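Local coordinates for sugar ABC transporter substrate-binding protein, BlMnBP1 (Bifidobacterium animalis subsp. lactis ATCC 27673, PDB 6I5R) that binds manno-oligosaccharides such as mannobiose outside the cell and probably delivers them to an ABC transporter for uptake, at residues W203-F217 against D237-D249. Residues are numbered along the deposited sequence; the frame is centred on the assembly and turned at random.
With ZN (zinc ion), chain D.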
# COMPACT_ATOMS: atom_id res chain seq x y z
N TRP A 203 8.20 3.51 0.41
CA TRP A 203 9.16 3.61 -0.68
C TRP A 203 9.41 2.27 -1.35
O TRP A 203 9.77 2.23 -2.53
CB TRP A 203 10.46 4.24 -0.18
CG TRP A 203 10.31 5.71 -0.01
CD1 TRP A 203 9.73 6.37 1.03
CD2 TRP A 203 10.73 6.72 -0.94
NE1 TRP A 203 9.78 7.74 0.82
CE2 TRP A 203 10.38 7.97 -0.39
CE3 TRP A 203 11.36 6.68 -2.19
CZ2 TRP A 203 10.65 9.17 -1.05
CZ3 TRP A 203 11.63 7.87 -2.84
CH2 TRP A 203 11.26 9.10 -2.27
N ASP A 204 9.18 1.15 -0.63
CA ASP A 204 9.34 -0.16 -1.24
C ASP A 204 8.27 -0.43 -2.30
O ASP A 204 8.41 -1.38 -3.07
CB ASP A 204 9.25 -1.27 -0.18
CG ASP A 204 10.46 -1.32 0.77
OD1 ASP A 204 11.47 -0.63 0.53
OD2 ASP A 204 10.39 -2.07 1.76
N GLN A 205 7.22 0.38 -2.34
CA GLN A 205 6.13 0.15 -3.27
C GLN A 205 6.47 0.54 -4.69
O GLN A 205 5.69 0.26 -5.59
CB GLN A 205 4.90 0.92 -2.81
CG GLN A 205 4.37 0.43 -1.47
CD GLN A 205 3.23 1.26 -0.92
OE1 GLN A 205 2.79 2.23 -1.54
NE2 GLN A 205 2.75 0.88 0.26
N TYR A 206 7.62 1.17 -4.90
CA TYR A 206 7.98 1.70 -6.21
C TYR A 206 9.06 0.90 -6.91
O TYR A 206 9.34 1.17 -8.09
CB TYR A 206 8.47 3.15 -6.07
CG TYR A 206 7.41 4.00 -5.45
CD1 TYR A 206 7.23 4.00 -4.08
CD2 TYR A 206 6.58 4.76 -6.21
CE1 TYR A 206 6.24 4.73 -3.49
CE2 TYR A 206 5.59 5.51 -5.62
CZ TYR A 206 5.43 5.51 -4.26
OH TYR A 206 4.41 6.25 -3.68
N ILE A 207 9.70 -0.04 -6.23
CA ILE A 207 10.97 -0.53 -6.72
C ILE A 207 10.86 -1.67 -7.72
O ILE A 207 11.89 -2.06 -8.30
CB ILE A 207 11.87 -1.02 -5.57
CG1 ILE A 207 11.21 -2.19 -4.83
CG2 ILE A 207 12.13 0.11 -4.59
CD1 ILE A 207 12.19 -3.10 -4.11
N ALA A 208 9.67 -2.23 -7.94
CA ALA A 208 9.50 -3.38 -8.81
C ALA A 208 8.85 -2.91 -10.08
O ALA A 208 9.54 -2.38 -10.99
CB ALA A 208 8.73 -4.47 -8.05
N GLY A 209 7.55 -3.09 -10.28
CA GLY A 209 6.94 -2.72 -11.54
C GLY A 209 7.18 -1.28 -11.93
O GLY A 209 7.41 -0.98 -13.10
N ASN A 210 7.10 -0.35 -10.96
CA ASN A 210 7.25 1.05 -11.29
C ASN A 210 8.65 1.35 -11.79
O ASN A 210 8.82 2.20 -12.68
CB ASN A 210 6.99 1.95 -10.09
CG ASN A 210 5.56 2.06 -9.79
OD1 ASN A 210 4.86 1.06 -9.67
ND2 ASN A 210 5.07 3.31 -9.71
N ALA A 211 9.65 0.74 -11.17
CA ALA A 211 11.03 1.08 -11.50
C ALA A 211 11.59 0.21 -12.61
O ALA A 211 12.65 0.54 -13.15
CB ALA A 211 11.92 0.97 -10.26
N THR A 212 10.90 -0.87 -13.00
CA THR A 212 11.45 -1.80 -13.98
C THR A 212 10.58 -2.05 -15.19
O THR A 212 11.09 -2.55 -16.18
CB THR A 212 11.75 -3.19 -13.37
OG1 THR A 212 10.53 -3.85 -13.02
CG2 THR A 212 12.67 -3.07 -12.16
N GLY A 213 9.29 -1.74 -15.11
CA GLY A 213 8.33 -2.13 -16.12
C GLY A 213 8.01 -3.61 -16.18
O GLY A 213 7.24 -4.02 -17.05
N ASP A 214 8.55 -4.42 -15.28
CA ASP A 214 8.39 -5.87 -15.37
C ASP A 214 7.42 -6.39 -14.32
O ASP A 214 7.73 -6.39 -13.13
CB ASP A 214 9.77 -6.50 -15.19
CG ASP A 214 9.76 -8.00 -15.26
OD1 ASP A 214 8.71 -8.59 -15.53
OD2 ASP A 214 10.85 -8.60 -15.05
N PRO A 215 6.23 -6.85 -14.72
CA PRO A 215 5.27 -7.38 -13.73
C PRO A 215 5.77 -8.59 -12.98
O PRO A 215 5.22 -8.93 -11.93
CB PRO A 215 4.05 -7.74 -14.59
CG PRO A 215 4.17 -6.85 -15.80
CD PRO A 215 5.65 -6.82 -16.08
N LYS A 216 6.78 -9.27 -13.49
CA LYS A 216 7.37 -10.41 -12.81
C LYS A 216 8.49 -10.02 -11.85
O LYS A 216 9.06 -10.90 -11.20
CB LYS A 216 7.94 -11.40 -13.84
CG LYS A 216 6.90 -12.05 -14.74
CD LYS A 216 7.46 -13.11 -15.66
CE LYS A 216 6.34 -13.76 -16.47
NZ LYS A 216 6.89 -14.83 -17.36
N PHE A 217 8.83 -8.73 -11.75
CA PHE A 217 10.01 -8.37 -10.97
C PHE A 217 9.84 -8.72 -9.49
O PHE A 217 10.73 -9.31 -8.87
CB PHE A 217 10.32 -6.89 -11.09
CG PHE A 217 11.65 -6.53 -10.49
CD1 PHE A 217 12.81 -6.70 -11.24
CD2 PHE A 217 11.75 -6.11 -9.18
CE1 PHE A 217 14.03 -6.42 -10.69
CE2 PHE A 217 12.99 -5.83 -8.63
CZ PHE A 217 14.13 -5.98 -9.39
N ASP A 237 19.14 5.17 -13.86
CA ASP A 237 17.90 5.85 -13.52
C ASP A 237 16.69 4.93 -13.49
O ASP A 237 15.55 5.41 -13.52
CB ASP A 237 17.67 6.99 -14.50
CG ASP A 237 17.54 6.51 -15.94
OD1 ASP A 237 17.69 5.28 -16.25
OD2 ASP A 237 17.27 7.40 -16.79
N THR A 238 16.87 3.72 -13.47
CA THR A 238 15.77 2.78 -13.28
C THR A 238 16.15 1.78 -12.18
O THR A 238 17.23 1.84 -11.58
CB THR A 238 15.44 1.99 -14.56
OG1 THR A 238 16.53 1.11 -14.87
CG2 THR A 238 15.19 2.98 -15.68
N HIS A 239 15.24 0.82 -11.96
CA HIS A 239 15.41 -0.27 -11.02
C HIS A 239 15.39 0.25 -9.57
O HIS A 239 15.32 1.45 -9.34
CB HIS A 239 16.70 -1.01 -11.32
CG HIS A 239 16.55 -1.99 -12.43
ND1 HIS A 239 16.36 -1.60 -13.74
CD2 HIS A 239 16.49 -3.34 -12.43
CE1 HIS A 239 16.20 -2.67 -14.50
NE2 HIS A 239 16.30 -3.74 -13.73
N PRO A 240 15.40 -0.68 -8.58
CA PRO A 240 15.24 -0.20 -7.19
C PRO A 240 16.24 0.86 -6.76
O PRO A 240 15.88 1.77 -6.03
CB PRO A 240 15.35 -1.50 -6.38
CG PRO A 240 14.77 -2.53 -7.31
CD PRO A 240 15.26 -2.13 -8.70
N TYR A 241 17.51 0.74 -7.18
CA TYR A 241 18.51 1.74 -6.82
C TYR A 241 18.02 3.16 -7.09
O TYR A 241 18.23 4.07 -6.28
CB TYR A 241 19.81 1.45 -7.59
CG TYR A 241 20.93 2.44 -7.40
CD1 TYR A 241 20.98 3.60 -8.16
CD2 TYR A 241 21.95 2.23 -6.46
CE1 TYR A 241 21.99 4.52 -7.99
CE2 TYR A 241 22.96 3.16 -6.28
CZ TYR A 241 22.99 4.29 -7.07
OH TYR A 241 23.98 5.24 -6.96
N ALA A 242 17.38 3.37 -8.24
CA ALA A 242 16.99 4.73 -8.57
C ALA A 242 15.92 5.25 -7.64
O ALA A 242 15.78 6.47 -7.47
CB ALA A 242 16.51 4.81 -10.02
N VAL A 243 15.11 4.35 -7.07
CA VAL A 243 14.06 4.78 -6.16
C VAL A 243 14.66 5.25 -4.85
O VAL A 243 14.37 6.35 -4.37
CB VAL A 243 13.07 3.62 -5.93
CG1 VAL A 243 12.03 3.98 -4.87
CG2 VAL A 243 12.40 3.24 -7.23
N TYR A 244 15.48 4.41 -4.24
CA TYR A 244 16.06 4.75 -2.96
C TYR A 244 17.01 5.93 -3.06
O TYR A 244 17.10 6.71 -2.12
CB TYR A 244 16.80 3.55 -2.37
CG TYR A 244 15.88 2.36 -2.12
CD1 TYR A 244 14.80 2.48 -1.25
CD2 TYR A 244 16.07 1.16 -2.76
CE1 TYR A 244 13.95 1.41 -1.04
CE2 TYR A 244 15.22 0.10 -2.56
CZ TYR A 244 14.18 0.22 -1.68
OH TYR A 244 13.36 -0.87 -1.47
N LYS A 245 17.71 6.06 -4.19
CA LYS A 245 18.56 7.23 -4.40
C LYS A 245 17.72 8.49 -4.56
O LYS A 245 18.19 9.59 -4.26
CB LYS A 245 19.44 7.02 -5.63
CG LYS A 245 20.34 8.20 -5.98
CD LYS A 245 21.26 7.80 -7.13
CE LYS A 245 22.52 8.69 -7.21
NZ LYS A 245 22.16 10.10 -7.55
N THR A 246 16.49 8.38 -5.06
CA THR A 246 15.62 9.54 -5.08
C THR A 246 15.42 10.09 -3.68
O THR A 246 15.55 11.30 -3.44
CB THR A 246 14.28 9.17 -5.70
OG1 THR A 246 14.46 8.86 -7.09
CG2 THR A 246 13.30 10.33 -5.56
N LEU A 247 15.08 9.22 -2.73
CA LEU A 247 14.91 9.68 -1.36
C LEU A 247 16.23 10.20 -0.80
O LEU A 247 16.28 11.28 -0.20
CB LEU A 247 14.37 8.56 -0.48
CG LEU A 247 14.30 8.90 1.00
CD1 LEU A 247 13.35 10.02 1.29
CD2 LEU A 247 13.85 7.64 1.76
N TYR A 248 17.30 9.43 -0.99
CA TYR A 248 18.61 9.82 -0.49
C TYR A 248 18.98 11.21 -0.99
O TYR A 248 19.37 12.09 -0.21
CB TYR A 248 19.69 8.81 -0.91
CG TYR A 248 21.06 9.11 -0.35
CD1 TYR A 248 21.85 10.11 -0.90
CD2 TYR A 248 21.55 8.43 0.75
CE1 TYR A 248 23.07 10.43 -0.37
CE2 TYR A 248 22.80 8.72 1.28
CZ TYR A 248 23.55 9.74 0.71
OH TYR A 248 24.79 10.08 1.20
N ASP A 249 18.87 11.43 -2.29
CA ASP A 249 19.32 12.69 -2.87
C ASP A 249 18.46 13.85 -2.40
O ASP A 249 18.96 14.95 -2.17
CB ASP A 249 19.27 12.62 -4.40
CG ASP A 249 20.41 11.84 -4.98
OD1 ASP A 249 21.37 11.51 -4.24
OD2 ASP A 249 20.34 11.52 -6.19
ZN ZN D . 16.52 -5.28 -14.96
O HOH W 1 15.28 -4.18 -16.13
O HOH W 2 16.74 -5.28 -16.69
O HOH W 3 16.12 -6.51 -13.77
O HOH W 4 16.75 -6.98 -16.43
O HOH W 5 18.74 -4.99 -15.07
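The hydroxyl of Tyr244 donates a hydrogen bond to Asp204, with OH 2.8 Å from OD1; the carboxylate stands nearly perpendicular to the phenol ring, 87° between the planes, and is met from above its own plane. The other carboxylate oxygen, OD2, forms a salt bridge with Lys410 and accepts from the backbone N of Asn404, so both Asp204 oxygens are engaged. In this periplasmic-binding-protein fold, the bond joins the 203-217 turns, with their short helix 209-212, to the first turns of helix 239-252. Farther along that helix, Leu247 CB sits over one face of the Trp203 indole, 3.6 Å from the centroid of its six-membered ring, a CH-pi contact, while Thr246 CG2 reaches the ring edge and Trp203 CE3 lies 3.9 Å from Val243 CG1. Replacing Trp203 with an alanine would probably leave Leu247 and Thr246 without their aromatic partner and open a gap beside Val243. Toward the N-terminal end of the helix the packing is apolar: Ile207 CB lies 3.6 Å from Pro240 CB, and Ile207 CG2 touches the Tyr244 ring. The methyl of Ala211 meets Val243 CG2 at 3.8 Å. At the start of the helix, His239 N donates to Ala211 O (2.9 Å, 164° at the hydrogen). With chi1 at 68°, Thr212 turns OG1 back to Ala208 O and leaves CG2 centred over the His239 imidazole. The rotation of that ring is fixed by ND1 donating to Thr238 OG1, which lies in the ring plane, and by NE2 binding a zinc ion at 2.0 Å.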